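Local coordinates for protein cytochrome P450 (CYP102L1) (Mycobacterium phage Adler, PDB 6N6Q) that is a viral cytochrome P450 that binds haem and probably acts as a haem-thiolate monooxygenase, at residues 85-90 against 194-199; 335-340 against 393-398. All blocks are in the same frame, centred on the assembly; numbering follows the deposited sequence.

Contact 1: 85-90 against 194-199; sequences LHKLRS and YANRRT
Lys87 reaches across to the end of helix 183-196 and sets its ammonium against the carbonyl of Asn196, NZ lying 2.7 Å from Asn196 O in a hydrogen bond that crosses between the segments. The nitrogen comes in from above the carbonyl plane, 67° out of it, and the lysine chain is kinked at three successive torsions on the way there. Its methylenes share in the contact: Lys87 CB lies 3.5 Å from Ala195 O. Nearer the backbones, Ala195 CB sits 3.3 Å from Lys87 O. Arg198 crosses Lys87 at about a right angle and offers a guanidinium face to the ammonium, with NZ 3.1 Å from Arg198 NH1. Both are cationic donors, so NZ and NH1 do not bond; the closeness of like charges is probably eased by Asp56, which forms a salt bridge with Arg198 NH1. Further out, Arg197 NE turns back to Tyr194 O at 3.0 Å, and its guanidinium lies face-on over Tyr194 CE1, toward the rim of the ring, and pairs with Glu206. Such a meeting of the B' region of the B-C loop with the start of the F-G loop is characteristic of the distal side of P450s, probably near the substrate entrance, as in relatives.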
ATOM      1  N   LEU A  85      -2.714  -5.622 -12.450  1.00 53.67           N
ATOM      2  CA  LEU A  85      -2.428  -4.234 -12.801  1.00 51.32           C
ATOM      3  C   LEU A  85      -3.043  -3.872 -14.145  1.00 55.32           C
ATOM      4  O   LEU A  85      -3.551  -2.759 -14.326  1.00 54.28           O
ATOM      5  CB  LEU A  85      -0.921  -3.988 -12.824  1.00 55.63           C
ATOM      6  CG  LEU A  85      -0.263  -3.661 -11.486  1.00 58.26           C
ATOM      7  CD1 LEU A  85       1.176  -3.218 -11.691  1.00 57.05           C
ATOM      8  CD2 LEU A  85      -1.057  -2.591 -10.755  1.00 53.10           C
ATOM      9  N   HIS A  86      -3.003  -4.801 -15.104  1.00 62.58           N
ATOM     10  CA  HIS A  86      -3.638  -4.554 -16.392  1.00 59.82           C
ATOM     11  C   HIS A  86      -5.144  -4.397 -16.236  1.00 54.46           C
ATOM     12  O   HIS A  86      -5.771  -3.604 -16.946  1.00 61.48           O
ATOM     13  CB  HIS A  86      -3.317  -5.689 -17.365  1.00 51.16           C
ATOM     14  CG  HIS A  86      -3.995  -5.552 -18.691  1.00 65.23           C
ATOM     15  ND1 HIS A  86      -3.479  -4.789 -19.716  1.00 66.87           N
ATOM     16  CD2 HIS A  86      -5.153  -6.076 -19.158  1.00 69.87           C
ATOM     17  CE1 HIS A  86      -4.287  -4.853 -20.759  1.00 75.97           C
ATOM     18  NE2 HIS A  86      -5.311  -5.626 -20.446  1.00 78.87           N
ATOM     19  N   LYS A  87      -5.741  -5.145 -15.308  1.00 50.19           N
ATOM     20  CA  LYS A  87      -7.179  -5.043 -15.099  1.00 55.85           C
ATOM     21  C   LYS A  87      -7.548  -3.760 -14.368  1.00 56.34           C
ATOM     22  O   LYS A  87      -8.673  -3.267 -14.513  1.00 57.67           O
ATOM     23  CB  LYS A  87      -7.681  -6.271 -14.339  1.00 58.79           C
ATOM     24  CG  LYS A  87      -7.498  -7.570 -15.111  1.00 62.03           C
ATOM     25  CD  LYS A  87      -7.100  -8.721 -14.198  1.00 67.69           C
ATOM     26  CE  LYS A  87      -8.228  -9.118 -13.265  1.00 74.27           C
ATOM     27  NZ  LYS A  87      -9.412  -9.609 -14.021  1.00 80.69           N
ATOM     28  N   LEU A  88      -6.621  -3.200 -13.591  1.00 58.84           N
ATOM     29  CA  LEU A  88      -6.864  -1.937 -12.911  1.00 52.81           C
ATOM     30  C   LEU A  88      -6.785  -0.737 -13.845  1.00 53.92           C
ATOM     31  O   LEU A  88      -7.141   0.372 -13.430  1.00 50.77           O
ATOM     32  CB  LEU A  88      -5.874  -1.758 -11.759  1.00 56.66           C
ATOM     33  CG  LEU A  88      -6.105  -2.645 -10.535  1.00 60.94           C
ATOM     34  CD1 LEU A  88      -5.091  -2.327  -9.450  1.00 60.50           C
ATOM     35  CD2 LEU A  88      -7.525  -2.476 -10.016  1.00 54.05           C
ATOM     36  N   ARG A  89      -6.332  -0.925 -15.088  1.00 49.92           N
ATOM     37  CA  ARG A  89      -6.323   0.172 -16.048  1.00 49.59           C
ATOM     38  C   ARG A  89      -7.731   0.638 -16.392  1.00 54.19           C
ATOM     39  O   ARG A  89      -7.904   1.773 -16.847  1.00 51.82           O
ATOM     40  CB  ARG A  89      -5.581  -0.242 -17.319  1.00 45.70           C
ATOM     41  CG  ARG A  89      -4.102  -0.532 -17.105  1.00 51.79           C
ATOM     42  CD  ARG A  89      -3.434  -0.973 -18.396  1.00 53.07           C
ATOM     43  NE  ARG A  89      -3.531   0.043 -19.438  1.00 55.32           N
ATOM     44  CZ  ARG A  89      -2.610   0.974 -19.664  1.00 54.56           C
ATOM     45  NH1 ARG A  89      -1.514   1.021 -18.920  1.00 54.81           N
ATOM     46  NH2 ARG A  89      -2.783   1.857 -20.638  1.00 54.92           N
ATOM     47  N   SER A  90      -8.741  -0.210 -16.184  1.00 51.80           N
ATOM     48  CA  SER A  90     -10.121   0.216 -16.371  1.00 60.50           C
ATOM     49  C   SER A  90     -10.535   1.270 -15.353  1.00 58.89           C
ATOM     50  O   SER A  90     -11.515   1.987 -15.584  1.00 59.07           O
ATOM     51  CB  SER A  90     -11.061  -0.987 -16.288  1.00 58.67           C
ATOM     52  OG  SER A  90     -10.828  -1.889 -17.357  1.00 67.99           O
ATOM     53  N   TYR A 194     -15.556  -4.448 -10.350  1.00 55.46           N
ATOM     54  CA  TYR A 194     -15.892  -4.679 -11.747  1.00 59.87           C
ATOM     55  C   TYR A 194     -14.653  -4.846 -12.615  1.00 61.42           C
ATOM     56  O   TYR A 194     -14.738  -5.458 -13.685  1.00 64.13           O
ATOM     57  CB  TYR A 194     -16.753  -3.524 -12.265  1.00 50.44           C
ATOM     58  CG  TYR A 194     -17.343  -3.744 -13.639  1.00 48.89           C
ATOM     59  CD1 TYR A 194     -18.514  -4.471 -13.803  1.00 56.50           C
ATOM     60  CD2 TYR A 194     -16.739  -3.211 -14.769  1.00 54.36           C
ATOM     61  CE1 TYR A 194     -19.062  -4.669 -15.054  1.00 53.71           C
ATOM     62  CE2 TYR A 194     -17.279  -3.404 -16.024  1.00 55.57           C
ATOM     63  CZ  TYR A 194     -18.441  -4.134 -16.161  1.00 58.57           C
ATOM     64  OH  TYR A 194     -18.982  -4.329 -17.410  1.00 65.97           O
ATOM     65  N   ALA A 195     -13.505  -4.323 -12.177  1.00 57.22           N
ATOM     66  CA  ALA A 195     -12.284  -4.433 -12.966  1.00 57.97           C
ATOM     67  C   ALA A 195     -11.629  -5.800 -12.802  1.00 65.64           C
ATOM     68  O   ALA A 195     -11.120  -6.366 -13.775  1.00 68.09           O
ATOM     69  CB  ALA A 195     -11.308  -3.323 -12.576  1.00 55.52           C
ATOM     70  N   ASN A 196     -11.637  -6.344 -11.583  1.00 70.17           N
ATOM     71  CA  ASN A 196     -10.977  -7.619 -11.326  1.00 71.57           C
ATOM     72  C   ASN A 196     -11.749  -8.800 -11.901  1.00 78.52           C
ATOM     73  O   ASN A 196     -11.187  -9.899 -11.988  1.00 78.40           O
ATOM     74  CB  ASN A 196     -10.771  -7.808  -9.820  1.00 78.13           C
ATOM     75  CG  ASN A 196      -9.895  -9.008  -9.492  1.00 88.25           C
ATOM     76  OD1 ASN A 196     -10.379 -10.135  -9.386  1.00 94.27           O
ATOM     77  ND2 ASN A 196      -8.600  -8.766  -9.327  1.00 77.67           N
ATOM     78  N   ARG A 197     -13.009  -8.600 -12.292  1.00 76.81           N
ATOM     79  CA  ARG A 197     -13.842  -9.650 -12.868  1.00 78.45           C
ATOM     80  C   ARG A 197     -13.072 -10.472 -13.889  1.00 83.44           C
ATOM     81  O   ARG A 197     -12.524  -9.931 -14.853  1.00 87.27           O
ATOM     82  CB  ARG A 197     -15.071  -9.038 -13.538  1.00 78.01           C
ATOM     83  CG  ARG A 197     -16.096  -8.417 -12.617  1.00 74.53           C
ATOM     84  CD  ARG A 197     -17.266  -7.962 -13.464  1.00 66.93           C
ATOM     85  NE  ARG A 197     -16.780  -7.390 -14.716  1.00 64.48           N
ATOM     86  CZ  ARG A 197     -17.406  -7.489 -15.883  1.00 71.03           C
ATOM     87  NH1 ARG A 197     -18.555  -8.146 -15.970  1.00 74.51           N
ATOM     88  NH2 ARG A 197     -16.877  -6.935 -16.965  1.00 69.20           N
ATOM     89  N   ARG A 198     -13.032 -11.783 -13.678  1.00 87.18           N
ATOM     90  CA  ARG A 198     -12.281 -12.639 -14.578  1.00 94.25           C
ATOM     91  C   ARG A 198     -13.071 -12.891 -15.860  1.00 95.64           C
ATOM     92  O   ARG A 198     -14.302 -12.801 -15.891  1.00 96.43           O
ATOM     93  CB  ARG A 198     -11.923 -13.959 -13.896  1.00 94.52           C
ATOM     94  CG  ARG A 198     -10.729 -14.681 -14.516  1.00100.20           C
ATOM     95  CD  ARG A 198      -9.573 -13.722 -14.800  1.00 97.34           C
ATOM     96  NE  ARG A 198      -9.656 -13.133 -16.136  1.00 93.41           N
ATOM     97  CZ  ARG A 198      -8.870 -12.161 -16.584  1.00 94.87           C
ATOM     98  NH1 ARG A 198      -7.917 -11.661 -15.809  1.00 89.78           N
ATOM     99  NH2 ARG A 198      -9.043 -11.689 -17.811  1.00 90.54           N
ATOM    100  N   THR A 199     -12.333 -13.216 -16.928  1.00 97.86           N
ATOM    101  CA  THR A 199     -12.915 -13.359 -18.260  1.00 99.05           C
ATOM    102  C   THR A 199     -14.069 -14.354 -18.289  1.00 99.33           C
ATOM    103  O   THR A 199     -14.965 -14.240 -19.133  1.00100.88           O
ATOM    104  CB  THR A 199     -11.835 -13.785 -19.259  1.00 98.40           C
ATOM    105  OG1 THR A 199     -12.441 -14.108 -20.516  1.00106.51           O
ATOM    106  CG2 THR A 199     -11.070 -14.999 -18.740  1.00 93.12           C
TER

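Contact 2: 335-340 against 393-398; sequences IDEALR and PERMST
Glu337 is held by two arginines, one from its own helix and one from the 393-398 segment. Arg340, one turn further along, takes the carboxylate side-on with two nitrogens: NH2 stands 2.7 Å from Glu337 OE2 and NE 3.1 Å from Glu337 OE1, each oxygen being met from above the carboxylate plane. Arg395 approaches OE2 from the opposite face but nearer the plane, on the syn side, with NE 3.1 Å from Glu337 OE2; its guanidinium and the carboxylate are turned only 13° apart. Weaker bonds from Arg395 NE to OE1 and from NH2 to OE2 complete the bridge. The shared carboxylate probably offsets the closeness of the two cations, for Arg395 NE lies over a face of the Arg340 guanidinium, 3.5 Å from Arg340 NH2.

This is the ERR triad of cytochromes P450. Glu337 and Arg340 are the ExxR pair of the K helix, and Arg395 belongs to the downstream PERF-like sequence, here Pro393 to Met396; in the family the triad is regarded as a lock on the core around the haem.

A second shell holds the triad in place. The backbone N of Lys392 also bonds to Glu337 OE2, Arg340 NH1 donates to His379 O and NH2 also to Ala388 O, Arg340 makes a cation-pi contact with Trp384, and Arg395 NH1 pairs with Asp387.

Met396 packs beside this charged cluster. Its CG, anti to the carbonyl carbon (chi1 -59°), comes within 3.3 Å of Glu337 OE1, and its SD rests 3.8 Å from Arg340 CD. Away from the charges, carbon meets carbon: Asp336 CB meets Met396 CG at 4.0 Å, and Glu337 CB lies 4.0 Å from Pro393 CA.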
ATOM      1  N   ILE A 335       6.902  -1.398  12.368  1.00 54.91           N
ATOM      2  CA  ILE A 335       6.282  -1.350  11.048  1.00 52.97           C
ATOM      3  C   ILE A 335       7.095  -2.157  10.046  1.00 50.01           C
ATOM      4  O   ILE A 335       6.536  -2.816   9.162  1.00 46.25           O
ATOM      5  CB  ILE A 335       6.114   0.109  10.590  1.00 44.99           C
ATOM      6  CG1 ILE A 335       5.394   0.923  11.661  1.00 48.11           C
ATOM      7  CG2 ILE A 335       5.345   0.165   9.282  1.00 56.27           C
ATOM      8  CD1 ILE A 335       5.166   2.362  11.272  1.00 45.06           C
ATOM      9  N   ASP A 336       8.424  -2.118  10.164  1.00 53.23           N
ATOM     10  CA  ASP A 336       9.272  -2.883   9.257  1.00 45.41           C
ATOM     11  C   ASP A 336       9.019  -4.377   9.402  1.00 53.37           C
ATOM     12  O   ASP A 336       8.875  -5.096   8.407  1.00 55.64           O
ATOM     13  CB  ASP A 336      10.743  -2.554   9.511  1.00 50.47           C
ATOM     14  CG  ASP A 336      11.115  -1.159   9.057  1.00 52.75           C
ATOM     15  OD1 ASP A 336      10.248  -0.470   8.480  1.00 60.26           O
ATOM     16  OD2 ASP A 336      12.275  -0.750   9.274  1.00 59.07           O
ATOM     17  N   GLU A 337       8.953  -4.863  10.645  1.00 52.01           N
ATOM     18  CA  GLU A 337       8.686  -6.279  10.869  1.00 57.46           C
ATOM     19  C   GLU A 337       7.284  -6.663  10.414  1.00 54.35           C
ATOM     20  O   GLU A 337       7.072  -7.789   9.951  1.00 59.89           O
ATOM     21  CB  GLU A 337       8.889  -6.624  12.346  1.00 55.42           C
ATOM     22  CG  GLU A 337       8.689  -8.095  12.692  1.00 54.81           C
ATOM     23  CD  GLU A 337       9.804  -8.995  12.177  1.00 62.34           C
ATOM     24  OE1 GLU A 337      10.764  -8.485  11.561  1.00 61.14           O
ATOM     25  OE2 GLU A 337       9.719 -10.222  12.396  1.00 64.19           O
ATOM     26  N   ALA A 338       6.320  -5.747  10.535  1.00 52.47           N
ATOM     27  CA  ALA A 338       4.984  -6.014  10.012  1.00 56.77           C
ATOM     28  C   ALA A 338       5.002  -6.115   8.493  1.00 53.11           C
ATOM     29  O   ALA A 338       4.363  -7.004   7.916  1.00 47.41           O
ATOM     30  CB  ALA A 338       4.010  -4.927  10.468  1.00 39.98           C
ATOM     31  N   LEU A 339       5.733  -5.218   7.828  1.00 50.77           N
ATOM     32  CA  LEU A 339       5.844  -5.270   6.376  1.00 48.95           C
ATOM     33  C   LEU A 339       6.686  -6.445   5.903  1.00 56.51           C
ATOM     34  O   LEU A 339       6.616  -6.805   4.723  1.00 50.22           O
ATOM     35  CB  LEU A 339       6.426  -3.959   5.845  1.00 39.47           C
ATOM     36  CG  LEU A 339       5.476  -2.761   5.910  1.00 42.75           C
ATOM     37  CD1 LEU A 339       6.155  -1.502   5.397  1.00 40.30           C
ATOM     38  CD2 LEU A 339       4.208  -3.051   5.120  1.00 39.26           C
ATOM     39  N   ARG A 340       7.483  -7.046   6.788  1.00 53.27           N
ATOM     40  CA  ARG A 340       8.201  -8.261   6.425  1.00 52.04           C
ATOM     41  C   ARG A 340       7.299  -9.482   6.564  1.00 54.68           C
ATOM     42  O   ARG A 340       7.074 -10.216   5.597  1.00 56.32           O
ATOM     43  CB  ARG A 340       9.454  -8.422   7.289  1.00 54.22           C
ATOM     44  CG  ARG A 340      10.326  -9.599   6.876  1.00 58.40           C
ATOM     45  CD  ARG A 340      11.330  -9.975   7.952  1.00 53.40           C
ATOM     46  NE  ARG A 340      10.676 -10.484   9.153  1.00 56.50           N
ATOM     47  CZ  ARG A 340      10.278 -11.742   9.310  1.00 56.94           C
ATOM     48  NH1 ARG A 340      10.466 -12.625   8.339  1.00 56.61           N
ATOM     49  NH2 ARG A 340       9.691 -12.119  10.436  1.00 57.32           N
ATOM     50  N   PRO A 393      10.568  -7.287  16.278  1.00 57.20           N
ATOM     51  CA  PRO A 393      11.006  -6.017  15.672  1.00 50.46           C
ATOM     52  C   PRO A 393      12.508  -5.807  15.702  1.00 59.97           C
ATOM     53  O   PRO A 393      13.054  -5.211  14.765  1.00 57.45           O
ATOM     54  CB  PRO A 393      10.275  -4.960  16.512  1.00 55.81           C
ATOM     55  CG  PRO A 393       9.099  -5.679  17.090  1.00 62.21           C
ATOM     56  CD  PRO A 393       9.568  -7.083  17.338  1.00 63.63           C
ATOM     57  N   GLU A 394      13.196  -6.282  16.746  1.00 60.39           N
ATOM     58  CA  GLU A 394      14.638  -6.084  16.840  1.00 60.87           C
ATOM     59  C   GLU A 394      15.389  -6.753  15.695  1.00 64.36           C
ATOM     60  O   GLU A 394      16.551  -6.412  15.444  1.00 58.37           O
ATOM     61  CB  GLU A 394      15.159  -6.605  18.182  1.00 63.10           C
ATOM     62  CG  GLU A 394      14.799  -5.737  19.383  1.00 70.07           C
ATOM     63  CD  GLU A 394      13.483  -6.132  20.034  1.00 81.61           C
ATOM     64  OE1 GLU A 394      12.654  -6.792  19.366  1.00 68.16           O
ATOM     65  OE2 GLU A 394      13.283  -5.786  21.219  1.00 69.29           O
ATOM     66  N   ARG A 395      14.748  -7.692  14.996  1.00 57.57           N
ATOM     67  CA  ARG A 395      15.372  -8.337  13.846  1.00 61.78           C
ATOM     68  C   ARG A 395      15.697  -7.340  12.742  1.00 63.05           C
ATOM     69  O   ARG A 395      16.719  -7.483  12.060  1.00 64.72           O
ATOM     70  CB  ARG A 395      14.446  -9.430  13.311  1.00 69.06           C
ATOM     71  CG  ARG A 395      14.902 -10.083  12.022  1.00 64.82           C
ATOM     72  CD  ARG A 395      13.712 -10.601  11.230  1.00 62.40           C
ATOM     73  NE  ARG A 395      12.688 -11.187  12.091  1.00 58.29           N
ATOM     74  CZ  ARG A 395      12.740 -12.419  12.587  1.00 64.00           C
ATOM     75  NH1 ARG A 395      13.776 -13.204  12.316  1.00 60.42           N
ATOM     76  NH2 ARG A 395      11.758 -12.868  13.358  1.00 59.65           N
ATOM     77  N   MET A 396      14.855  -6.324  12.558  1.00 58.46           N
ATOM     78  CA  MET A 396      14.976  -5.416  11.425  1.00 63.73           C
ATOM     79  C   MET A 396      15.996  -4.305  11.645  1.00 64.22           C
ATOM     80  O   MET A 396      16.008  -3.339  10.873  1.00 68.41           O
ATOM     81  CB  MET A 396      13.610  -4.811  11.092  1.00 57.97           C
ATOM     82  CG  MET A 396      12.553  -5.844  10.741  1.00 55.88           C
ATOM     83  SD  MET A 396      13.081  -6.943   9.410  1.00 59.97           S
ATOM     84  CE  MET A 396      13.236  -5.784   8.052  1.00 57.38           C
ATOM     85  N   SER A 397      16.848  -4.413  12.661  1.00 65.14           N
ATOM     86  CA  SER A 397      17.904  -3.431  12.844  1.00 67.57           C
ATOM     87  C   SER A 397      19.005  -3.635  11.807  1.00 73.24           C
ATOM     88  O   SER A 397      19.154  -4.710  11.219  1.00 71.64           O
ATOM     89  CB  SER A 397      18.488  -3.523  14.254  1.00 64.17           C
ATOM     90  OG  SER A 397      19.233  -4.716  14.420  1.00 68.69           O
ATOM     91  N   THR A 398      19.789  -2.577  11.588  1.00 77.69           N
ATOM     92  CA  THR A 398      20.853  -2.638  10.591  1.00 77.98           C
ATOM     93  C   THR A 398      21.919  -3.659  10.969  1.00 75.97           C
ATOM     94  O   THR A 398      22.481  -4.324  10.091  1.00 79.96           O
ATOM     95  CB  THR A 398      21.478  -1.253  10.404  1.00 81.80           C
ATOM     96  OG1 THR A 398      20.459  -0.311  10.045  1.00 69.43           O
ATOM     97  CG2 THR A 398      22.534  -1.281   9.309  1.00 83.73           C
TER

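In the fold
From the N terminus the chain runs through strands 49-53 and 58-62 to strand 77-79, and only then enters contact 1, which closes a largely helical loop of 103 residues. Long helices, among them 265-296, follow before contact 2 opens on helix 329-341. Its loop of 52 residues is shorter and carries strands 347-352 and 370-374. The two loops lie in series, neither nested nor crossed, and their centres stand 33 Å apart on opposite sides of the chain's centre. The sheet links the regions: strand 347-352, inside the second loop, pairs with strand 77-79, just ahead of the first. Contact 1 joins helical parts at the surface, whereas contact 2 is a buried junction between helix 329-341 and the loop before helix 398-402.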